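Local coordinates for Non-structural maintenance of chromosomes element 1 homolog (PDB 7DG2), which probably acts as a RING-type E3 ubiquitin ligase that works with a MAGE partner inside the SMC5-SMC6 DNA-repair complex, at residues 29-32 against 33-37; 70-73 against 74-78; 83-86 against 87-90; 168-171 against 172-176. One frame throughout, in Å; residues are numbered along the deposited sequence.

Contact 1: 29-32 against 33-37; sequences LHRH and CCELH
Arg-31 and Glu-35, one helical turn apart, form a salt bridge in which NE of Arg-31 donates to OE2 of Glu-35 at 3.3 Å. The oxygen lies in the guanidinium plane, yet the arginine reaches it from above the carboxylate, the two planes standing 82° apart. Both chains are long and extended, so that their charged ends can meet along an exposed helix face.

Next to this pair, His-32 lays its ring against Leu-36. CD1 of Leu-36 comes within 3.5 Å of CD2 of His-32, and CG of Leu-36 sits 4.2 Å from the centroid of the His-32 ring in an off-centre CH-pi contact. With chi1 at -163°, CG of His-32 stands anti to the backbone N, which directs the ring along the helix toward Leu-36. A water in the ring plane links ND1 of His-32 to OE1 of Glu-35, donating to the latter over 2.9 Å.

On the buried side, small thiols fit close packing: CD1 of Leu-29 touches SG of Cys-33 at 3.7 Å, and SG of Cys-34 lies obliquely by the His-30 ring. Regular i to i+4 backbone bonds hold these turns. His-32 and Leu-36 pack on the MAGE domain-containing protein, His-30 meets Tyr-41 and Phe-49, and Leu-29 and Cys-33 face helix 6-18.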
loop_
_atom_site.group_PDB
_atom_site.type_symbol
_atom_site.label_atom_id
_atom_site.label_comp_id
_atom_site.label_asym_id
_atom_site.label_seq_id
_atom_site.Cartn_x
_atom_site.Cartn_y
_atom_site.Cartn_z
ATOM N N LEU A 29 -5.931 6.795 16.280
ATOM C CA LEU A 29 -6.288 7.182 14.917
ATOM C C LEU A 29 -7.742 7.638 14.834
ATOM O O LEU A 29 -8.048 8.652 14.198
ATOM C CB LEU A 29 -6.026 6.008 13.962
ATOM C CG LEU A 29 -6.493 6.179 12.523
ATOM C CD1 LEU A 29 -5.697 7.305 11.879
ATOM C CD2 LEU A 29 -6.344 4.854 11.724
ATOM N N HIS A 30 -8.651 6.900 15.473
ATOM C CA HIS A 30 -10.056 7.288 15.510
ATOM C C HIS A 30 -10.209 8.707 16.043
ATOM O O HIS A 30 -10.875 9.551 15.428
ATOM C CB HIS A 30 -10.823 6.291 16.380
ATOM C CG HIS A 30 -12.251 6.653 16.619
ATOM N ND1 HIS A 30 -12.882 6.410 17.823
ATOM C CD2 HIS A 30 -13.180 7.205 15.807
ATOM C CE1 HIS A 30 -14.136 6.819 17.743
ATOM N NE2 HIS A 30 -14.342 7.306 16.535
ATOM N N ARG A 31 -9.583 8.982 17.187
ATOM C CA ARG A 31 -9.637 10.316 17.779
ATOM C C ARG A 31 -9.094 11.363 16.822
ATOM O O ARG A 31 -9.706 12.419 16.617
ATOM C CB ARG A 31 -8.838 10.346 19.074
ATOM C CG ARG A 31 -8.932 11.690 19.784
ATOM C CD ARG A 31 -8.297 11.583 21.142
ATOM N NE ARG A 31 -8.172 12.891 21.768
ATOM C CZ ARG A 31 -7.706 13.084 22.995
ATOM N NH1 ARG A 31 -7.326 12.049 23.736
ATOM N NH2 ARG A 31 -7.621 14.315 23.480
ATOM N N HIS A 32 -7.929 11.087 16.229
ATOM C CA HIS A 32 -7.311 12.073 15.349
ATOM C C HIS A 32 -8.164 12.324 14.110
ATOM O O HIS A 32 -8.291 13.470 13.661
ATOM C CB HIS A 32 -5.902 11.616 14.964
ATOM C CG HIS A 32 -5.045 12.715 14.420
ATOM N ND1 HIS A 32 -4.651 13.796 15.180
ATOM C CD2 HIS A 32 -4.510 12.902 13.191
ATOM C CE1 HIS A 32 -3.914 14.605 14.440
ATOM N NE2 HIS A 32 -3.811 14.084 13.230
ATOM N N CYS A 33 -8.769 11.266 13.545
ATOM C CA CYS A 33 -9.642 11.446 12.390
ATOM C C CYS A 33 -10.846 12.318 12.732
ATOM O O CYS A 33 -11.284 13.130 11.914
ATOM C CB CYS A 33 -10.117 10.096 11.858
ATOM S SG CYS A 33 -8.789 9.127 11.134
ATOM N N CYS A 34 -11.404 12.149 13.930
ATOM C CA CYS A 34 -12.519 13.002 14.330
ATOM C C CYS A 34 -12.084 14.455 14.446
ATOM O O CYS A 34 -12.790 15.358 13.985
ATOM C CB CYS A 34 -13.113 12.502 15.644
ATOM S SG CYS A 34 -14.025 10.955 15.393
ATOM N N GLU A 35 -10.915 14.699 15.038
ATOM C CA GLU A 35 -10.450 16.073 15.201
ATOM C C GLU A 35 -10.132 16.719 13.856
ATOM O O GLU A 35 -10.470 17.887 13.629
ATOM C CB GLU A 35 -9.235 16.092 16.122
ATOM C CG GLU A 35 -9.576 15.632 17.520
ATOM C CD GLU A 35 -8.355 15.429 18.377
ATOM O OE1 GLU A 35 -7.243 15.363 17.811
ATOM O OE2 GLU A 35 -8.508 15.335 19.616
ATOM N N LEU A 36 -9.510 15.964 12.943
ATOM C CA LEU A 36 -9.149 16.495 11.628
ATOM C C LEU A 36 -10.356 16.906 10.796
ATOM O O LEU A 36 -10.201 17.683 9.846
ATOM C CB LEU A 36 -8.338 15.459 10.837
ATOM C CG LEU A 36 -6.839 15.356 11.132
ATOM C CD1 LEU A 36 -6.219 14.154 10.420
ATOM C CD2 LEU A 36 -6.140 16.648 10.721
ATOM N N HIS A 37 -11.548 16.390 11.100
ATOM C CA HIS A 37 -12.700 16.633 10.241
ATOM C C HIS A 37 -13.895 17.175 11.016
ATOM O O HIS A 37 -15.022 17.138 10.512
ATOM C CB HIS A 37 -13.057 15.358 9.476
ATOM C CG HIS A 37 -11.984 14.939 8.518
ATOM N ND1 HIS A 37 -11.772 15.583 7.317
ATOM C CD2 HIS A 37 -11.034 13.978 8.603
ATOM C CE1 HIS A 37 -10.751 15.021 6.693
ATOM N NE2 HIS A 37 -10.287 14.042 7.449
HETATM O O HOH W 1 -5.372 13.203 18.096
#

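Contact 2: 70-73 against 74-78; sequences EEDG and LTYYA
Asp-72 uses its two carboxylate oxygens to tie the turn before strand 75-81 to the strand itself. OD2 accepts the hydroxyl of Tyr-76, the OH to OD2 distance being 2.6 Å, on its syn side and 20° out of the carboxylate plane. OD1 takes the backbone N-H of Leu-74 over 3.0 Å, this time from well above that plane, in the Asx-turn manner. Tyrosine is long enough to bring its hydroxyl back to the loop, and its ring lies only 19° from the carboxylate plane, with OD1 of Asp-72 at the ring edge. A chi1 of 53° sets the carboxylate between the backbone N and carbonyl carbon of Asp-72, where it can serve both donors. Gly-73 has a positive phi, a conformation that glycine adopts easily, and carries the chain round between them.

The whole contact lies at the surface, and these two hydrogen bonds are its tight part; the rest is looser. Leu-74 is exposed and makes van der Waals contact with the carboxylate, CD1 of Leu-74 lying 3.6 Å from OD2 of Asp-72, while it also rests on Glu-22 of strand 20-22. Farther along, a water donates to O of Gly-73 over 2.6 Å and is also hydrogen-bonded to OG1 of Thr-75.

The turn connects strands 62-68 and 75-81 as a beta hairpin. Strand 75-81 is the middle one of the antiparallel sheet, flanked by 20-22 and 62-68, while Tyr-76 also touches Thr-163 of helix 163-176.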
loop_
_atom_site.group_PDB
_atom_site.type_symbol
_atom_site.label_atom_id
_atom_site.label_comp_id
_atom_site.label_asym_id
_atom_site.label_seq_id
_atom_site.Cartn_x
_atom_site.Cartn_y
_atom_site.Cartn_z
ATOM N N GLU A 70 -0.868 -13.784 18.203
ATOM C CA GLU A 70 -0.527 -15.028 18.889
ATOM C C GLU A 70 0.597 -14.824 19.893
ATOM O O GLU A 70 0.590 -15.422 20.975
ATOM C CB GLU A 70 -0.136 -16.099 17.872
ATOM C CG GLU A 70 -1.290 -16.541 17.023
ATOM C CD GLU A 70 -0.983 -17.794 16.239
ATOM O OE1 GLU A 70 0.213 -18.085 16.043
ATOM O OE2 GLU A 70 -1.944 -18.463 15.816
ATOM N N GLU A 71 1.580 -13.999 19.547
ATOM C CA GLU A 71 2.708 -13.784 20.446
ATOM C C GLU A 71 2.357 -12.797 21.552
ATOM O O GLU A 71 2.476 -13.108 22.743
ATOM C CB GLU A 71 3.923 -13.290 19.659
ATOM C CG GLU A 71 4.365 -14.226 18.551
ATOM C CD GLU A 71 5.823 -14.035 18.188
ATOM O OE1 GLU A 71 6.339 -14.806 17.354
ATOM O OE2 GLU A 71 6.455 -13.115 18.749
ATOM N N ASP A 72 1.910 -11.603 21.176
ATOM C CA ASP A 72 1.843 -10.502 22.123
ATOM C C ASP A 72 0.486 -10.348 22.796
ATOM O O ASP A 72 0.370 -9.540 23.721
ATOM C CB ASP A 72 2.238 -9.187 21.432
ATOM C CG ASP A 72 1.444 -8.915 20.160
ATOM O OD1 ASP A 72 0.310 -9.422 20.026
ATOM O OD2 ASP A 72 1.971 -8.191 19.292
ATOM N N GLY A 73 -0.535 -11.089 22.370
ATOM C CA GLY A 73 -1.847 -10.959 22.969
ATOM C C GLY A 73 -2.541 -9.637 22.722
ATOM O O GLY A 73 -3.605 -9.395 23.301
ATOM N N LEU A 74 -1.978 -8.780 21.877
ATOM C CA LEU A 74 -2.571 -7.484 21.581
ATOM C C LEU A 74 -3.689 -7.617 20.547
ATOM O O LEU A 74 -3.721 -8.550 19.743
ATOM C CB LEU A 74 -1.505 -6.519 21.071
ATOM C CG LEU A 74 -0.337 -6.256 22.014
ATOM C CD1 LEU A 74 0.737 -5.446 21.315
ATOM C CD2 LEU A 74 -0.825 -5.558 23.275
ATOM N N THR A 75 -4.623 -6.669 20.592
ATOM C CA THR A 75 -5.689 -6.597 19.596
ATOM C C THR A 75 -5.196 -5.855 18.360
ATOM O O THR A 75 -4.495 -4.846 18.463
ATOM C CB THR A 75 -6.923 -5.906 20.187
ATOM O OG1 THR A 75 -7.512 -6.752 21.187
ATOM C CG2 THR A 75 -7.970 -5.608 19.115
ATOM N N TYR A 76 -5.533 -6.386 17.184
ATOM C CA TYR A 76 -5.190 -5.774 15.903
ATOM C C TYR A 76 -6.447 -5.577 15.069
ATOM O O TYR A 76 -7.385 -6.377 15.135
ATOM C CB TYR A 76 -4.191 -6.645 15.108
ATOM C CG TYR A 76 -2.813 -6.647 15.722
ATOM C CD1 TYR A 76 -2.479 -7.552 16.725
ATOM C CD2 TYR A 76 -1.858 -5.725 15.324
ATOM C CE1 TYR A 76 -1.228 -7.540 17.302
ATOM C CE2 TYR A 76 -0.601 -5.706 15.896
ATOM C CZ TYR A 76 -0.290 -6.623 16.886
ATOM O OH TYR A 76 0.962 -6.611 17.465
ATOM N N TYR A 77 -6.458 -4.495 14.285
ATOM C CA TYR A 77 -7.458 -4.260 13.256
ATOM C C TYR A 77 -6.784 -4.381 11.897
ATOM O O TYR A 77 -5.678 -3.868 11.704
ATOM C CB TYR A 77 -8.086 -2.870 13.379
ATOM C CG TYR A 77 -8.995 -2.710 14.582
ATOM C CD1 TYR A 77 -8.467 -2.610 15.865
ATOM C CD2 TYR A 77 -10.373 -2.651 14.428
ATOM C CE1 TYR A 77 -9.302 -2.459 16.967
ATOM C CE2 TYR A 77 -11.208 -2.487 15.530
ATOM C CZ TYR A 77 -10.664 -2.408 16.789
ATOM O OH TYR A 77 -11.504 -2.251 17.882
ATOM N N ALA A 78 -7.434 -5.069 10.966
ATOM C CA ALA A 78 -6.864 -5.210 9.630
ATOM C C ALA A 78 -7.942 -5.053 8.568
ATOM O O ALA A 78 -9.061 -5.550 8.728
ATOM C CB ALA A 78 -6.173 -6.565 9.447
HETATM O O HOH W 2 -5.777 -7.900 23.190
#

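Contact 3: 83-86 against 87-90; sequences VEND and ITKM
Asn-85 and Thr-88 form a local capping contact in the loop between strand 75-81 and helix 96-111, where the chain enters the short 3-10 segment 88-90. The amide oxygen OD1 of Asn-85 accepts the backbone N-H of Thr-88 at 2.8 Å, nearly in line with its own C=O bond, and a weak, bent bond from N of Ile-87. In return, OG1 of Thr-88 receives N of Asn-85 over 3.0 Å with an almost straight N-H...O angle of 176°. This reciprocal exchange is a capping box, with Asn-85 as N-cap, although the turn that it starts is short and 3-10 in character. Asparagine suits the place because its short side chain folds back onto the first N-H groups; a chi1 of 66° points CG between its backbone N and carbonyl carbon. Threonine offers a hydroxyl and a methyl together. That hydroxyl is also hydrogen-bonded to O of Gly-73 of the Nse4 chain, while CG2 lies 3.8 Å from CG1 of Val-83.

The backbone N of Lys-89 donates a hydrogen bond to O of Asn-85 over 3.3 Å. Its extended side chain runs past that oxygen, with CG of Lys-89 also 3.3 Å from it, and a water bridges NZ to OD1 of Asp-86. Ile-87 and Met-90 pack on Ile-22 and Tyr-19 of the MAGE domain-containing protein.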
loop_
_atom_site.group_PDB
_atom_site.type_symbol
_atom_site.label_atom_id
_atom_site.label_comp_id
_atom_site.label_asym_id
_atom_site.label_seq_id
_atom_site.Cartn_x
_atom_site.Cartn_y
_atom_site.Cartn_z
ATOM N N VAL A 83 -12.998 -12.071 -0.898
ATOM C CA VAL A 83 -13.499 -12.805 -2.057
ATOM C C VAL A 83 -12.346 -13.259 -2.941
ATOM O O VAL A 83 -11.294 -12.616 -3.023
ATOM C CB VAL A 83 -14.519 -11.966 -2.869
ATOM C CG1 VAL A 83 -13.814 -10.851 -3.624
ATOM C CG2 VAL A 83 -15.319 -12.851 -3.815
ATOM N N GLU A 84 -12.544 -14.392 -3.610
ATOM C CA GLU A 84 -11.589 -14.894 -4.589
ATOM C C GLU A 84 -12.306 -14.900 -5.934
ATOM O O GLU A 84 -13.226 -15.696 -6.136
ATOM C CB GLU A 84 -11.089 -16.291 -4.194
ATOM C CG GLU A 84 -10.628 -16.372 -2.720
ATOM C CD GLU A 84 -10.445 -17.800 -2.183
ATOM O OE1 GLU A 84 -9.448 -18.461 -2.542
ATOM O OE2 GLU A 84 -11.300 -18.249 -1.386
ATOM N N ASN A 85 -11.922 -14.003 -6.841
ATOM C CA ASN A 85 -12.603 -13.939 -8.140
ATOM C C ASN A 85 -11.609 -13.513 -9.224
ATOM O O ASN A 85 -10.403 -13.412 -8.986
ATOM C CB ASN A 85 -13.836 -13.024 -8.053
ATOM C CG ASN A 85 -13.489 -11.568 -7.806
ATOM O OD1 ASN A 85 -12.395 -11.104 -8.120
ATOM N ND2 ASN A 85 -14.449 -10.823 -7.260
ATOM N N ASP A 86 -12.128 -13.276 -10.437
ATOM C CA ASP A 86 -11.270 -12.907 -11.560
ATOM C C ASP A 86 -10.618 -11.547 -11.353
ATOM O O ASP A 86 -9.518 -11.300 -11.863
ATOM C CB ASP A 86 -12.075 -12.881 -12.864
ATOM C CG ASP A 86 -12.382 -14.264 -13.403
ATOM O OD1 ASP A 86 -11.924 -15.267 -12.818
ATOM O OD2 ASP A 86 -13.092 -14.337 -14.430
ATOM N N ILE A 87 -11.291 -10.645 -10.641
ATOM C CA ILE A 87 -10.733 -9.317 -10.423
ATOM C C ILE A 87 -9.636 -9.354 -9.360
ATOM O O ILE A 87 -8.591 -8.713 -9.514
ATOM C CB ILE A 87 -11.863 -8.339 -10.051
ATOM C CG1 ILE A 87 -12.857 -8.234 -11.216
ATOM C CG2 ILE A 87 -11.287 -6.973 -9.693
ATOM C CD1 ILE A 87 -14.114 -7.462 -10.868
ATOM N N THR A 88 -9.838 -10.097 -8.270
ATOM C CA THR A 88 -8.796 -10.119 -7.245
ATOM C C THR A 88 -7.519 -10.753 -7.779
ATOM O O THR A 88 -6.416 -10.380 -7.367
ATOM C CB THR A 88 -9.274 -10.855 -5.992
ATOM O OG1 THR A 88 -9.614 -12.207 -6.316
ATOM C CG2 THR A 88 -10.485 -10.159 -5.401
ATOM N N LYS A 89 -7.641 -11.685 -8.728
ATOM C CA LYS A 89 -6.450 -12.266 -9.329
ATOM C C LYS A 89 -5.647 -11.259 -10.142
ATOM O O LYS A 89 -4.504 -11.562 -10.514
ATOM C CB LYS A 89 -6.830 -13.454 -10.220
ATOM C CG LYS A 89 -7.392 -14.627 -9.459
ATOM C CD LYS A 89 -7.856 -15.716 -10.422
ATOM C CE LYS A 89 -8.582 -16.817 -9.685
ATOM N NZ LYS A 89 -9.117 -17.839 -10.621
ATOM N N MET A 90 -6.219 -10.099 -10.466
ATOM C CA MET A 90 -5.467 -9.069 -11.173
ATOM C C MET A 90 -4.538 -8.278 -10.257
ATOM O O MET A 90 -3.867 -7.358 -10.733
ATOM C CB MET A 90 -6.432 -8.120 -11.896
ATOM C CG MET A 90 -7.380 -8.832 -12.851
ATOM S SD MET A 90 -8.619 -7.643 -13.428
ATOM C CE MET A 90 -9.692 -8.693 -14.411
HETATM O O HOH W 3 -11.847 -16.622 -10.478
#

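Contact 4: 168-171 against 172-176; sequences ELEH and YIRNT
Arg-174 and Glu-170 form an i to i+4 salt bridge on the last turns of helix 163-176. OE1 of Glu-170 sits over one face of the guanidinium, 3.1 Å from NH2 of Arg-174, so attraction of charge acts here without an N-H aimed at the oxygen. Both groups have further partners: OE1 of Glu-170 accepts N of Val-190, and NH1 of Arg-174 donates to O of Arg-188, which ties the helix to the beginning of the RING-like region. Bends at chi2 of the glutamate (82°) and chi3 of the arginine bring the long chains together.

Apolar contacts lie elsewhere on the helix. Leu-169 places CB 4.0 Å from CD1 of Ile-173 and CD2 4.2 Å from CB of Tyr-172; branched aliphatic residues suit this flank, which meets Met-106 and Ile-110 of helix 96-111. Leu-169 and Tyr-172 also pack on Leu-72 of the Nse4 chain.

Among the backbone hydrogen bonds, N of Ile-173 reaches O of Leu-169 in 2.8 Å. At N of Tyr-172 a water accepts instead, and it donates to O of Glu-168. In the final turn, OG1 of Thr-176 lies 3.4 Å above the ring plane of Tyr-172, over its centre.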
loop_
_atom_site.group_PDB
_atom_site.type_symbol
_atom_site.label_atom_id
_atom_site.label_comp_id
_atom_site.label_asym_id
_atom_site.label_seq_id
_atom_site.Cartn_x
_atom_site.Cartn_y
_atom_site.Cartn_z
ATOM N N GLU A 168 -6.549 -12.416 7.472
ATOM C CA GLU A 168 -7.164 -12.462 6.148
ATOM C C GLU A 168 -7.384 -13.893 5.662
ATOM O O GLU A 168 -8.397 -14.184 5.010
ATOM C CB GLU A 168 -6.313 -11.700 5.140
ATOM C CG GLU A 168 -7.018 -11.570 3.794
ATOM C CD GLU A 168 -6.284 -10.638 2.866
ATOM O OE1 GLU A 168 -5.333 -11.097 2.192
ATOM O OE2 GLU A 168 -6.641 -9.441 2.841
ATOM N N LEU A 169 -6.449 -14.797 5.952
ATOM C CA LEU A 169 -6.468 -16.147 5.398
ATOM C C LEU A 169 -7.039 -17.188 6.355
ATOM O O LEU A 169 -6.950 -18.383 6.058
ATOM C CB LEU A 169 -5.057 -16.573 4.973
ATOM C CG LEU A 169 -4.440 -15.776 3.818
ATOM C CD1 LEU A 169 -3.141 -16.436 3.355
ATOM C CD2 LEU A 169 -5.388 -15.699 2.675
ATOM N N GLU A 170 -7.634 -16.760 7.474
ATOM C CA GLU A 170 -8.152 -17.684 8.488
ATOM C C GLU A 170 -9.005 -18.788 7.876
ATOM O O GLU A 170 -8.771 -19.979 8.112
ATOM C CB GLU A 170 -8.958 -16.887 9.526
ATOM C CG GLU A 170 -9.784 -17.713 10.515
ATOM C CD GLU A 170 -8.963 -18.233 11.684
ATOM O OE1 GLU A 170 -9.285 -19.327 12.204
ATOM O OE2 GLU A 170 -8.000 -17.544 12.092
ATOM N N HIS A 171 -10.004 -18.416 7.080
ATOM C CA HIS A 171 -10.913 -19.422 6.554
ATOM C C HIS A 171 -10.331 -20.132 5.349
ATOM O O HIS A 171 -10.589 -21.324 5.151
ATOM C CB HIS A 171 -12.254 -18.766 6.241
ATOM C CG HIS A 171 -12.840 -18.078 7.430
ATOM N ND1 HIS A 171 -12.559 -16.764 7.741
ATOM C CD2 HIS A 171 -13.622 -18.544 8.434
ATOM C CE1 HIS A 171 -13.175 -16.439 8.864
ATOM N NE2 HIS A 171 -13.826 -17.502 9.304
ATOM N N TYR A 172 -9.526 -19.430 4.554
ATOM C CA TYR A 172 -8.800 -20.087 3.477
ATOM C C TYR A 172 -7.944 -21.232 4.013
ATOM O O TYR A 172 -7.948 -22.342 3.467
ATOM C CB TYR A 172 -7.945 -19.057 2.746
ATOM C CG TYR A 172 -7.061 -19.632 1.690
ATOM C CD1 TYR A 172 -7.519 -19.807 0.391
ATOM C CD2 TYR A 172 -5.762 -20.009 1.988
ATOM C CE1 TYR A 172 -6.699 -20.338 -0.580
ATOM C CE2 TYR A 172 -4.941 -20.541 1.032
ATOM C CZ TYR A 172 -5.411 -20.701 -0.252
ATOM O OH TYR A 172 -4.574 -21.233 -1.197
ATOM N N ILE A 173 -7.205 -20.977 5.092
ATOM C CA ILE A 173 -6.356 -22.011 5.689
ATOM C C ILE A 173 -7.201 -23.166 6.213
ATOM O O ILE A 173 -6.863 -24.341 6.016
ATOM C CB ILE A 173 -5.491 -21.396 6.807
ATOM C CG1 ILE A 173 -4.420 -20.477 6.213
ATOM C CG2 ILE A 173 -4.858 -22.502 7.694
ATOM C CD1 ILE A 173 -3.740 -19.569 7.246
ATOM N N ARG A 174 -8.299 -22.851 6.910
ATOM C CA ARG A 174 -9.153 -23.895 7.481
ATOM C C ARG A 174 -9.642 -24.862 6.414
ATOM O O ARG A 174 -9.756 -26.069 6.663
ATOM C CB ARG A 174 -10.349 -23.262 8.195
ATOM C CG ARG A 174 -10.228 -23.146 9.691
ATOM C CD ARG A 174 -11.614 -22.987 10.311
ATOM N NE ARG A 174 -11.892 -21.609 10.713
ATOM C CZ ARG A 174 -12.034 -21.223 11.978
ATOM N NH1 ARG A 174 -11.931 -22.116 12.957
ATOM N NH2 ARG A 174 -12.287 -19.954 12.269
ATOM N N ASN A 175 -9.936 -24.351 5.217
ATOM C CA ASN A 175 -10.508 -25.162 4.150
ATOM C C ASN A 175 -9.452 -25.773 3.241
ATOM O O ASN A 175 -9.560 -26.950 2.879
ATOM C CB ASN A 175 -11.490 -24.313 3.334
ATOM C CG ASN A 175 -12.645 -23.801 4.175
ATOM O OD1 ASN A 175 -13.143 -24.503 5.061
ATOM N ND2 ASN A 175 -13.068 -22.567 3.917
ATOM N N THR A 176 -8.428 -25.002 2.871
ATOM C CA THR A 176 -7.398 -25.509 1.971
ATOM C C THR A 176 -6.486 -26.514 2.663
ATOM O O THR A 176 -5.950 -27.418 2.009
ATOM C CB THR A 176 -6.576 -24.343 1.423
ATOM O OG1 THR A 176 -7.436 -23.476 0.678
ATOM C CG2 THR A 176 -5.442 -24.824 0.530
HETATM O O HOH W 4 -9.877 -16.436 4.642
#

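Overall arrangement
The four contacts follow one another along the chain, and only contacts 3 and 4 touch: OE1 of Glu-84 lies 3.8 Å from CD1 of Tyr-172, their centres being about 16 Å apart. Both also border the Nse4 chain, whereas contacts 1 and 3 each meet the MAGE domain-containing protein from places about 33 Å apart between centres. Contact 2 approaches contact 4 to about 6 Å between nearest atoms, and both lie near the zinc-binding region: the side chain of Glu-170 is about 9 Å from a zinc ion and Gly-73 about 11 Å from one. Contact 1, on the other side of the chain's centre from contact 4, is about 34 Å from it between centres.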